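UDP-glucose 6-dehydrogenase (PDB 3VTF) probably oxidises UDP-glucose to UDP-glucuronate with two molecules of NAD+, a step of nucleotide-sugar biosynthesis. Local coordinates at residues 54-57 / 58-62; 252-256 / 257-261; 267-271 / 272-276; 395-398 / 399-403. All coordinates share one frame; numbering follows the deposited sequence.

Interaction 1: residues 54-57 / 58-62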
loop_
_atom_site.group_PDB
_atom_site.type_symbol
_atom_site.label_atom_id
_atom_site.label_comp_id
_atom_site.label_asym_id
_atom_site.label_seq_id
_atom_site.Cartn_x
_atom_site.Cartn_y
_atom_site.Cartn_z
ATOM N N PRO A 54 10.819 -5.544 -39.061
ATOM C CA PRO A 54 12.039 -5.095 -39.702
ATOM C C PRO A 54 12.088 -3.551 -39.762
ATOM O O PRO A 54 13.203 -2.957 -39.761
ATOM C CB PRO A 54 11.957 -5.749 -41.093
ATOM C CG PRO A 54 10.498 -5.982 -41.316
ATOM C CD PRO A 54 10.025 -6.388 -39.970
ATOM N N SER A 55 10.927 -2.891 -39.805
ATOM C CA SER A 55 10.977 -1.409 -39.859
ATOM C C SER A 55 11.474 -0.804 -38.530
ATOM O O SER A 55 12.082 0.297 -38.486
ATOM C CB SER A 55 9.654 -0.786 -40.309
ATOM O OG SER A 55 8.742 -0.757 -39.247
ATOM N N ILE A 56 11.238 -1.505 -37.420
ATOM C CA ILE A 56 11.826 -1.046 -36.161
ATOM C C ILE A 56 13.314 -1.156 -36.244
ATOM O O ILE A 56 14.005 -0.238 -35.886
ATOM C CB ILE A 56 11.248 -1.864 -34.975
ATOM C CG1 ILE A 56 9.787 -1.447 -34.803
ATOM C CG2 ILE A 56 12.022 -1.573 -33.703
ATOM C CD1 ILE A 56 9.008 -2.211 -33.695
ATOM N N VAL A 57 13.836 -2.314 -36.680
ATOM C CA VAL A 57 15.278 -2.466 -36.763
ATOM C C VAL A 57 15.939 -1.387 -37.691
ATOM O O VAL A 57 17.022 -0.821 -37.343
ATOM C CB VAL A 57 15.689 -3.868 -37.243
ATOM C CG1 VAL A 57 17.200 -3.938 -37.586
ATOM C CG2 VAL A 57 15.253 -4.919 -36.211
ATOM N N GLU A 58 15.319 -1.148 -38.845
ATOM C CA GLU A 58 15.816 -0.205 -39.840
ATOM C C GLU A 58 15.861 1.207 -39.269
ATOM O O GLU A 58 16.812 1.928 -39.479
ATOM C CB GLU A 58 14.919 -0.192 -41.086
ATOM C CG GLU A 58 15.037 -1.383 -42.026
ATOM C CD GLU A 58 14.055 -1.303 -43.186
ATOM O OE1 GLU A 58 13.181 -2.189 -43.314
ATOM O OE2 GLU A 58 14.154 -0.338 -43.969
ATOM N N ARG A 59 14.810 1.593 -38.559
ATOM C CA ARG A 59 14.774 2.897 -37.920
ATOM C C ARG A 59 15.818 3.059 -36.827
ATOM O O ARG A 59 16.487 4.075 -36.762
ATOM C CB ARG A 59 13.378 3.195 -37.383
ATOM C CG ARG A 59 12.469 3.840 -38.413
ATOM C CD ARG A 59 11.099 4.144 -37.850
ATOM N NE ARG A 59 10.340 2.929 -37.643
ATOM C CZ ARG A 59 9.083 2.899 -37.238
ATOM N NH1 ARG A 59 8.462 1.736 -37.078
ATOM N NH2 ARG A 59 8.455 4.037 -36.991
ATOM N N LEU A 60 15.958 2.039 -35.988
ATOM C CA LEU A 60 16.923 2.046 -34.900
ATOM C C LEU A 60 18.370 2.084 -35.413
ATOM O O LEU A 60 19.217 2.750 -34.839
ATOM C CB LEU A 60 16.678 0.901 -33.914
ATOM C CG LEU A 60 15.440 0.922 -33.019
ATOM C CD1 LEU A 60 15.330 -0.376 -32.240
ATOM C CD2 LEU A 60 15.442 2.102 -32.070
ATOM N N ARG A 61 18.643 1.361 -36.486
ATOM C CA ARG A 61 19.962 1.426 -37.103
ATOM C C ARG A 61 20.233 2.854 -37.588
ATOM O O ARG A 61 21.376 3.287 -37.632
ATOM C CB ARG A 61 20.013 0.512 -38.307
ATOM C CG ARG A 61 20.410 -0.898 -37.947
ATOM C CD ARG A 61 20.211 -1.728 -39.182
ATOM N NE ARG A 61 20.694 -3.075 -38.967
ATOM C CZ ARG A 61 20.275 -4.107 -39.659
ATOM N NH1 ARG A 61 19.362 -3.954 -40.641
ATOM N NH2 ARG A 61 20.812 -5.266 -39.400
ATOM N N ALA A 62 19.174 3.560 -37.952
ATOM C CA ALA A 62 19.319 4.922 -38.503
ATOM C C ALA A 62 19.357 5.921 -37.351
ATOM O O ALA A 62 19.440 7.120 -37.539
ATOM C CB ALA A 62 18.187 5.206 -39.516
#
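The carbonyl oxygen S55 O is gripped twice by R59. R59 N bonds to S55 O at 3.0 Å in the ordinary i to i+4 helix bond. R59 NE bonds to S55 O at 3.3 Å, nearly straight at 169°, from the opposite face of the carbonyl plane. The oxygen lies in the plane of the guanidinium, at its edge. A bend at chi3 (-71°) folds the arginine back along its own helix and makes this second bond possible. R59 NH1 adds a weak bond to S55 OG, whose stronger partner is N53 OD1 just before the helix. One residue on, I56 and L60 lie side by side and point the same way, with I56 CG2 3.8 Å from L60 CD1. V57 CG1 sits over one face of the R61 guanidinium, 3.7 Å from R61 CZ. That flat group is held at its far end by F87 O and by a salt bridge to E89. The contact belongs to helix 54-61 of the NAD-binding domain, which follows strand 46-50. V57 and L60 pack on F87 of strand 85-87, and I56 touches D51, a predicted NAD+ site.

Interaction 2: residues 252-256 / 257-261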
loop_
_atom_site.group_PDB
_atom_site.type_symbol
_atom_site.label_atom_id
_atom_site.label_comp_id
_atom_site.label_asym_id
_atom_site.label_seq_id
_atom_site.Cartn_x
_atom_site.Cartn_y
_atom_site.Cartn_z
ATOM N N LEU A 252 -18.250 13.269 1.259
ATOM C CA LEU A 252 -18.124 14.012 2.481
ATOM C C LEU A 252 -17.851 15.470 2.173
ATOM O O LEU A 252 -17.671 16.230 3.113
ATOM C CB LEU A 252 -16.946 13.434 3.379
ATOM C CG LEU A 252 -17.285 12.022 3.871
ATOM C CD1 LEU A 252 -16.007 11.314 4.407
ATOM C CD2 LEU A 252 -18.473 12.036 4.901
ATOM N N GLY A 253 -17.624 15.799 0.918
ATOM C CA GLY A 253 -17.223 17.182 0.507
ATOM C C GLY A 253 -15.803 17.496 0.858
ATOM O O GLY A 253 -15.489 18.631 1.132
ATOM N N VAL A 254 -14.923 16.497 0.849
ATOM C CA VAL A 254 -13.540 16.632 1.284
ATOM C C VAL A 254 -12.545 16.414 0.127
ATOM O O VAL A 254 -12.849 15.681 -0.844
ATOM C CB VAL A 254 -13.318 15.469 2.359
ATOM C CG1 VAL A 254 -11.914 14.932 2.382
ATOM C CG2 VAL A 254 -13.848 15.920 3.723
ATOM N N ASP A 255 -11.326 16.932 0.309
ATOM C CA ASP A 255 -10.286 16.896 -0.720
ATOM C C ASP A 255 -9.377 15.641 -0.465
ATOM O O ASP A 255 -8.556 15.603 0.439
ATOM C CB ASP A 255 -9.448 18.192 -0.740
ATOM C CG ASP A 255 -8.431 18.201 -1.911
ATOM O OD1 ASP A 255 -7.860 17.156 -2.319
ATOM O OD2 ASP A 255 -8.298 19.229 -2.547
ATOM N N THR A 256 -9.583 14.629 -1.275
ATOM C CA THR A 256 -8.843 13.329 -1.089
ATOM C C THR A 256 -7.312 13.511 -1.191
ATOM O O THR A 256 -6.554 12.805 -0.529
ATOM C CB THR A 256 -9.251 12.498 -2.302
ATOM O OG1 THR A 256 -10.697 12.335 -2.248
ATOM C CG2 THR A 256 -8.573 11.101 -2.282
ATOM N N TYR A 257 -6.859 14.435 -2.049
ATOM C CA TYR A 257 -5.388 14.643 -2.155
ATOM C C TYR A 257 -4.805 15.215 -0.892
ATOM O O TYR A 257 -3.705 14.797 -0.431
ATOM C CB TYR A 257 -5.079 15.510 -3.375
ATOM C CG TYR A 257 -4.982 14.714 -4.662
ATOM C CD1 TYR A 257 -3.749 14.542 -5.308
ATOM C CD2 TYR A 257 -6.081 14.173 -5.229
ATOM C CE1 TYR A 257 -3.648 13.784 -6.525
ATOM C CE2 TYR A 257 -6.019 13.431 -6.417
ATOM C CZ TYR A 257 -4.774 13.211 -7.018
ATOM O OH TYR A 257 -4.747 12.550 -8.199
ATOM N N ARG A 258 -5.545 16.116 -0.224
ATOM C CA ARG A 258 -5.031 16.598 1.063
ATOM C C ARG A 258 -5.044 15.469 2.130
ATOM O O ARG A 258 -4.219 15.406 3.046
ATOM C CB ARG A 258 -6.008 17.703 1.553
ATOM C CG ARG A 258 -5.657 18.252 2.966
ATOM C CD ARG A 258 -4.225 18.868 3.000
ATOM N NE ARG A 258 -3.941 19.826 4.104
ATOM C CZ ARG A 258 -2.710 20.190 4.470
ATOM N NH1 ARG A 258 -1.626 19.680 3.869
ATOM N NH2 ARG A 258 -2.529 21.065 5.439
ATOM N N VAL A 259 -6.017 14.565 2.036
ATOM C CA VAL A 259 -6.065 13.445 3.018
ATOM C C VAL A 259 -4.793 12.595 2.829
ATOM O O VAL A 259 -4.110 12.234 3.821
ATOM C CB VAL A 259 -7.337 12.602 2.793
ATOM C CG1 VAL A 259 -7.242 11.255 3.536
ATOM C CG2 VAL A 259 -8.593 13.467 3.222
ATOM N N PHE A 260 -4.512 12.256 1.566
ATOM C CA PHE A 260 -3.342 11.305 1.322
ATOM C C PHE A 260 -1.990 12.005 1.478
ATOM O O PHE A 260 -1.015 11.346 1.726
ATOM C CB PHE A 260 -3.457 10.633 -0.087
ATOM C CG PHE A 260 -4.404 9.461 -0.036
ATOM C CD1 PHE A 260 -3.994 8.256 0.596
ATOM C CD2 PHE A 260 -5.670 9.557 -0.537
ATOM C CE1 PHE A 260 -4.875 7.180 0.726
ATOM C CE2 PHE A 260 -6.553 8.453 -0.417
ATOM C CZ PHE A 260 -6.163 7.275 0.210
ATOM N N GLU A 261 -1.954 13.350 1.435
ATOM C CA GLU A 261 -0.735 14.081 1.900
ATOM C C GLU A 261 -0.451 13.704 3.310
ATOM O O GLU A 261 0.704 13.374 3.665
ATOM C CB GLU A 261 -0.925 15.593 1.859
ATOM C CG GLU A 261 -0.500 16.172 0.547
ATOM C CD GLU A 261 -0.853 17.665 0.450
ATOM O OE1 GLU A 261 -1.040 18.343 1.485
ATOM O OE2 GLU A 261 -0.965 18.153 -0.676
#
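T256 lies alongside F260, and its methyl T256 CG2 meets the ring at its edge, in the ring plane, 3.7 Å from F260 CD2. The two side chains point the same way, one helical turn apart. In the backbone, F260 N bonds to T256 O at 3.0 Å. V254 and V259 cross at about a right angle, with V254 CG1 3.7 Å from V259 CG2. D255, between V254 and T256 in sequence, takes the N-cap position of helix 256-264. Its CG is anti to the backbone N (chi1 -175°), which swings OD1 over the first turn. There D255 OD1 accepts from R258 N at 3.3 Å, from above the carboxylate plane, and more weakly from Y257 N. D255 OD2 turns to Y428 OH. R258 bends at chi2, and R258 NH1 meets E261 OE1 at 2.8 Å, a salt bridge close to the guanidinium plane. R258 NH2 bonds to V218 O of the second subunit, so this turn also belongs to the dimer interface. The carboxylate thus supplies an acceptor to amides that have no earlier helical carbonyl to use. Its negative charge is also likely to suit the positive end of the helix dipole.

Interaction 3: residues 267-271 / 272-276. With UPG (uridine-5'-diphosphate-glucose), chain B.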
loop_
_atom_site.group_PDB
_atom_site.type_symbol
_atom_site.label_atom_id
_atom_site.label_comp_id
_atom_site.label_asym_id
_atom_site.label_seq_id
_atom_site.Cartn_x
_atom_site.Cartn_y
_atom_site.Cartn_z
ATOM N N LYS A 267 5.709 6.954 8.380
ATOM C CA LYS A 267 6.981 6.330 7.901
ATOM C C LYS A 267 6.835 4.909 7.348
ATOM O O LYS A 267 7.685 4.454 6.585
ATOM C CB LYS A 267 8.097 6.356 8.958
ATOM C CG LYS A 267 8.725 7.750 9.077
ATOM C CD LYS A 267 9.577 7.826 10.357
ATOM C CE LYS A 267 10.302 9.154 10.557
ATOM N NZ LYS A 267 11.279 9.003 11.690
ATOM N N ARG A 268 5.694 4.293 7.605
ATOM C CA ARG A 268 5.389 2.973 7.035
ATOM C C ARG A 268 4.742 3.001 5.671
ATOM O O ARG A 268 4.580 1.960 5.015
ATOM C CB ARG A 268 4.419 2.287 7.994
ATOM C CG ARG A 268 5.103 1.967 9.290
ATOM C CD ARG A 268 4.161 1.633 10.424
ATOM N NE ARG A 268 3.242 2.735 10.678
ATOM C CZ ARG A 268 2.284 2.651 11.569
ATOM N NH1 ARG A 268 2.147 1.522 12.243
ATOM N NH2 ARG A 268 1.538 3.707 11.856
ATOM N N ILE A 269 4.375 4.170 5.206
ATOM C CA ILE A 269 3.571 4.232 3.993
ATOM C C ILE A 269 4.308 5.023 2.986
ATOM O O ILE A 269 4.596 6.151 3.252
ATOM C CB ILE A 269 2.177 4.937 4.325
ATOM C CG1 ILE A 269 1.466 4.141 5.443
ATOM C CG2 ILE A 269 1.473 5.375 3.041
ATOM C CD1 ILE A 269 0.159 4.786 5.950
ATOM N N GLY A 270 4.508 4.484 1.777
ATOM C CA GLY A 270 5.066 5.279 0.656
ATOM C C GLY A 270 4.202 6.480 0.271
ATOM O O GLY A 270 2.955 6.339 0.145
ATOM N N ARG A 271 4.781 7.691 0.129
ATOM C CA ARG A 271 3.826 8.825 -0.165
ATOM C C ARG A 271 3.316 8.851 -1.603
ATOM O O ARG A 271 2.286 9.459 -1.934
ATOM C CB ARG A 271 4.452 10.172 0.238
ATOM C CG ARG A 271 5.704 10.465 -0.536
ATOM C CD ARG A 271 6.505 11.548 0.239
ATOM N NE ARG A 271 7.799 11.724 -0.431
ATOM C CZ ARG A 271 7.980 12.412 -1.569
ATOM N NH1 ARG A 271 6.965 13.040 -2.154
ATOM N NH2 ARG A 271 9.186 12.475 -2.136
ATOM N N HIS A 272 3.947 8.085 -2.469
ATOM C CA HIS A 272 3.574 8.146 -3.872
ATOM C C HIS A 272 2.509 7.124 -4.269
ATOM O O HIS A 272 2.386 6.052 -3.618
ATOM C CB HIS A 272 4.844 7.793 -4.652
ATOM C CG HIS A 272 6.041 8.628 -4.280
ATOM N ND1 HIS A 272 6.139 9.927 -4.625
ATOM C CD2 HIS A 272 7.222 8.304 -3.612
ATOM C CE1 HIS A 272 7.333 10.412 -4.212
ATOM N NE2 HIS A 272 7.995 9.409 -3.612
ATOM N N TYR A 273 1.885 7.400 -5.392
ATOM C CA TYR A 273 0.887 6.530 -6.101
ATOM C C TYR A 273 -0.440 6.509 -5.367
ATOM O O TYR A 273 -1.211 5.569 -5.527
ATOM C CB TYR A 273 1.439 5.088 -6.417
ATOM C CG TYR A 273 2.100 5.081 -7.763
ATOM C CD1 TYR A 273 1.677 4.213 -8.770
ATOM C CD2 TYR A 273 3.087 6.010 -8.064
ATOM C CE1 TYR A 273 2.297 4.235 -10.028
ATOM C CE2 TYR A 273 3.649 6.093 -9.322
ATOM C CZ TYR A 273 3.262 5.207 -10.282
ATOM O OH TYR A 273 3.939 5.240 -11.453
ATOM N N PHE A 274 -0.721 7.587 -4.592
ATOM C CA PHE A 274 -2.110 7.757 -4.108
ATOM C C PHE A 274 -2.801 8.844 -4.947
ATOM O O PHE A 274 -3.675 9.541 -4.435
ATOM C CB PHE A 274 -2.110 8.191 -2.624
ATOM C CG PHE A 274 -1.723 7.132 -1.666
ATOM C CD1 PHE A 274 -2.422 5.857 -1.656
ATOM C CD2 PHE A 274 -0.783 7.365 -0.697
ATOM C CE1 PHE A 274 -2.155 4.896 -0.741
ATOM C CE2 PHE A 274 -0.507 6.379 0.230
ATOM C CZ PHE A 274 -1.204 5.164 0.257
ATOM N N GLY A 275 -2.513 8.909 -6.245
ATOM C CA GLY A 275 -3.168 9.883 -7.089
ATOM C C GLY A 275 -4.534 9.394 -7.567
ATOM O O GLY A 275 -4.671 8.801 -8.661
ATOM N N ALA A 276 -5.550 9.703 -6.764
ATOM C CA ALA A 276 -6.915 9.314 -7.067
ATOM C C ALA A 276 -7.285 9.971 -8.390
ATOM O O ALA A 276 -6.702 10.976 -8.785
ATOM C CB ALA A 276 -7.806 9.864 -5.955
HETATM N N1 UPG B . -1.549 6.597 -12.119
HETATM C C2 UPG B . -2.644 7.027 -11.312
HETATM N N3 UPG B . -2.396 7.531 -10.101
HETATM C C4 UPG B . -1.098 7.561 -9.614
HETATM C C5 UPG B . 0.033 7.112 -10.381
HETATM C C6 UPG B . -0.265 6.582 -11.652
HETATM O O2 UPG B . -3.845 6.971 -11.728
HETATM O O4 UPG B . -0.915 8.001 -8.430
HETATM C C1C UPG B . -1.929 6.030 -13.434
HETATM C C2C UPG B . -1.164 6.733 -14.538
HETATM O O2C UPG B . -1.858 7.874 -15.037
HETATM C C3C UPG B . -1.065 5.631 -15.617
HETATM C C4C UPG B . -0.988 4.331 -14.816
HETATM O O4C UPG B . -1.373 4.696 -13.472
HETATM O O3C UPG B . -2.326 5.557 -16.335
HETATM C C5C UPG B . 0.432 3.718 -14.768
HETATM O O5C UPG B . 1.357 4.789 -14.544
HETATM P PA UPG B . 3.008 4.453 -14.467
HETATM O O1A UPG B . 3.319 3.518 -13.254
HETATM O O2A UPG B . 3.773 5.777 -14.719
HETATM O O3A UPG B . 3.174 3.774 -15.918
HETATM P PB UPG B . 4.061 2.496 -16.441
HETATM O O1B UPG B . 5.040 3.020 -17.460
HETATM O O2B UPG B . 2.845 1.674 -16.939
HETATM O O3B UPG B . 4.951 1.873 -15.273
HETATM C "C1'" UPG B . 4.505 0.687 -14.547
HETATM C "C2'" UPG B . 5.301 0.636 -13.261
HETATM C "C3'" UPG B . 6.764 0.274 -13.616
HETATM C "C4'" UPG B . 6.739 -1.067 -14.389
HETATM C "C5'" UPG B . 5.985 -0.820 -15.756
HETATM C "C6'" UPG B . 5.803 -2.050 -16.673
HETATM O "O2'" UPG B . 5.204 2.058 -12.860
HETATM O "O3'" UPG B . 7.467 0.150 -12.396
HETATM O "O4'" UPG B . 8.109 -1.390 -14.712
HETATM O "O5'" UPG B . 4.634 -0.510 -15.313
HETATM O "O6'" UPG B . 5.739 -3.254 -15.870
HETATM O O HOH W 1 0.610 10.011 -3.991
#
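R271 and H272 lie side by side and point the same way. R271 CG stands over the centre of the H272 ring, a CH-pi contact of 3.9 Å to the ring centroid and only 6° off the ring normal. Further out the guanidinium and the imidazole are turned 53° apart, so they do not stack flat. H272 CE1 still rests over one face of the guanidinium, 3.4 Å from R271 CZ. The arginine CG sits between its backbone N and carbonyl carbon (chi1 62°), and this brings the chain over the ring. I269 and F274 cross at about a right angle. I269 CG2 meets the ring edge in plane, 3.6 Å from F274 CE2. F274 also stacks on F260. A water links the two segments by donating to R271 O and accepting from F274 N. The loop then lines the uracil end of the UDP-glucose pocket. G275 is the centre of an inverse gamma turn, and its two backbone groups pair with the base: G275 N to UPG O4 at 2.9 Å, and UPG N3 to G275 O at 3.0 Å. Y273 lays one ring face under the uracil, with UPG C5 over its centre. Y273 OH donates to the phosphate oxygen UPG O1A at 2.6 Å, and this oxygen lies at the ring edge, in plane. With an alanine in place of Y273, the uracil would probably lose the ring face beneath it and O1A one of its donors. R268 of the second subunit makes a cation-pi contact with Y273. In turn, R268 of this chain reaches O2' of another UPG through NH1.

Interaction 4: residues 395-398 / 399-403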
loop_
_atom_site.group_PDB
_atom_site.type_symbol
_atom_site.label_atom_id
_atom_site.label_comp_id
_atom_site.label_asym_id
_atom_site.label_seq_id
_atom_site.Cartn_x
_atom_site.Cartn_y
_atom_site.Cartn_z
ATOM N N GLN A 395 -7.393 25.052 -25.642
ATOM C CA GLN A 395 -8.283 26.186 -25.268
ATOM C C GLN A 395 -9.454 26.256 -26.217
ATOM O O GLN A 395 -10.629 26.448 -25.819
ATOM C CB GLN A 395 -7.527 27.560 -25.168
ATOM C CG GLN A 395 -8.434 28.656 -24.553
ATOM C CD GLN A 395 -8.896 28.297 -23.131
ATOM O OE1 GLN A 395 -8.101 28.178 -22.256
ATOM N NE2 GLN A 395 -10.186 28.146 -22.930
ATOM N N ALA A 396 -9.134 26.079 -27.511
ATOM C CA ALA A 396 -10.133 26.057 -28.550
ATOM C C ALA A 396 -11.102 24.909 -28.311
ATOM O O ALA A 396 -12.305 25.024 -28.572
ATOM C CB ALA A 396 -9.464 25.915 -29.915
ATOM N N LEU A 397 -10.583 23.780 -27.826
ATOM C CA LEU A 397 -11.492 22.647 -27.467
ATOM C C LEU A 397 -12.446 23.106 -26.330
ATOM O O LEU A 397 -13.648 22.922 -26.416
ATOM C CB LEU A 397 -10.684 21.389 -27.047
ATOM C CG LEU A 397 -11.530 20.203 -26.503
ATOM C CD1 LEU A 397 -10.816 18.845 -26.731
ATOM C CD2 LEU A 397 -11.845 20.424 -24.987
ATOM N N LEU A 398 -11.908 23.711 -25.266
ATOM C CA LEU A 398 -12.793 24.163 -24.155
ATOM C C LEU A 398 -13.875 25.135 -24.634
ATOM O O LEU A 398 -15.061 25.027 -24.274
ATOM C CB LEU A 398 -11.955 24.851 -23.093
ATOM C CG LEU A 398 -10.999 24.005 -22.281
ATOM C CD1 LEU A 398 -10.232 24.840 -21.290
ATOM C CD2 LEU A 398 -11.919 23.000 -21.564
ATOM N N ASP A 399 -13.482 26.011 -25.554
ATOM C CA ASP A 399 -14.366 27.111 -26.048
ATOM C C ASP A 399 -15.488 26.549 -26.865
ATOM O O ASP A 399 -16.556 27.163 -26.946
ATOM C CB ASP A 399 -13.596 28.192 -26.892
ATOM C CG ASP A 399 -12.530 28.923 -26.103
ATOM O OD1 ASP A 399 -12.475 28.892 -24.849
ATOM O OD2 ASP A 399 -11.659 29.529 -26.743
ATOM N N GLN A 400 -15.262 25.374 -27.461
ATOM C CA GLN A 400 -16.280 24.698 -28.274
ATOM C C GLN A 400 -17.221 23.741 -27.554
ATOM O O GLN A 400 -18.210 23.316 -28.148
ATOM C CB GLN A 400 -15.597 23.861 -29.341
ATOM C CG GLN A 400 -15.701 24.407 -30.741
ATOM C CD GLN A 400 -15.250 23.355 -31.753
ATOM O OE1 GLN A 400 -14.055 23.073 -31.856
ATOM N NE2 GLN A 400 -16.214 22.749 -32.479
ATOM N N VAL A 401 -16.867 23.266 -26.357
ATOM C CA VAL A 401 -17.727 22.230 -25.739
ATOM C C VAL A 401 -18.547 22.797 -24.584
ATOM O O VAL A 401 -18.157 23.782 -23.966
ATOM C CB VAL A 401 -16.885 20.995 -25.247
ATOM C CG1 VAL A 401 -16.179 20.335 -26.410
ATOM C CG2 VAL A 401 -15.845 21.410 -24.225
ATOM N N GLU A 402 -19.645 22.153 -24.244
ATOM C CA GLU A 402 -20.393 22.519 -23.022
ATOM C C GLU A 402 -19.747 21.923 -21.744
ATOM O O GLU A 402 -19.601 22.607 -20.703
ATOM C CB GLU A 402 -21.824 22.023 -23.152
ATOM C CG GLU A 402 -22.344 22.221 -24.582
ATOM C CD GLU A 402 -23.720 21.634 -24.780
ATOM O OE1 GLU A 402 -24.530 21.701 -23.814
ATOM O OE2 GLU A 402 -23.974 21.077 -25.872
ATOM N N GLY A 403 -19.305 20.671 -21.864
ATOM C CA GLY A 403 -18.723 19.921 -20.725
ATOM C C GLY A 403 -17.406 19.266 -21.119
ATOM O O GLY A 403 -17.106 19.027 -22.293
#
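Q395 meets D399 one helical turn later with both backbone and side chain. The carbonyl Q395 O accepts from D399 N at 2.9 Å. Q395 NE2 donates to D399 OD1 at 3.1 Å and 162°. The acceptor lies close to the plane of the amide but is approached from above the carboxylate plane. A bend at chi2 (60°) curls the glutamine toward the aspartate and leaves OE1 to accept from D417 N. Replacing Q395 by an alanine would probably leave the D399 carboxylate without this donor and D417 N without its acceptor. A396 follows with a weak bond from Q400 N to its carbonyl. L397 drops inward onto strands 335-339, 368-372 and 403-406, and L397 CD2 lies 4.2 Å from V401 CG2. The carbonyl L397 O takes two weak bonds, from Q400 N and V401 N. L398 packs on L339 and V404, while L398 O accepts from V401 N at 3.3 Å, well above its carbonyl plane. The regular pattern is therefore giving way as helix 394-400 leads into strand 403-406. The chemistry is divided: leucines and a valine face the sheet of the UDP-binding domain, and an amide-carboxylate pair spans a turn on the more exposed side.

All four contacts are local and follow one another along the chain, so none encloses or crosses another. Interaction 1 comes first, within helix 54-61 of the NAD-binding domain. Interaction 2 follows where the long helix 221-251 turns into helix 256-264 of the central domain. Interaction 3 lies just beyond, in the loop before helix 285-298. These two touch: Y257 OH is 2.6 Å from A276 O, a probable hydrogen bond, and T256 CG2 packs on A276 CB. Both also reach the second subunit. Interaction 4 comes last, where helix 394-400 meets strand 403-406 in the UDP-binding domain. Its nearest atoms are about 18 Å from interactions 2 and 3, and about 26 Å from interaction 1.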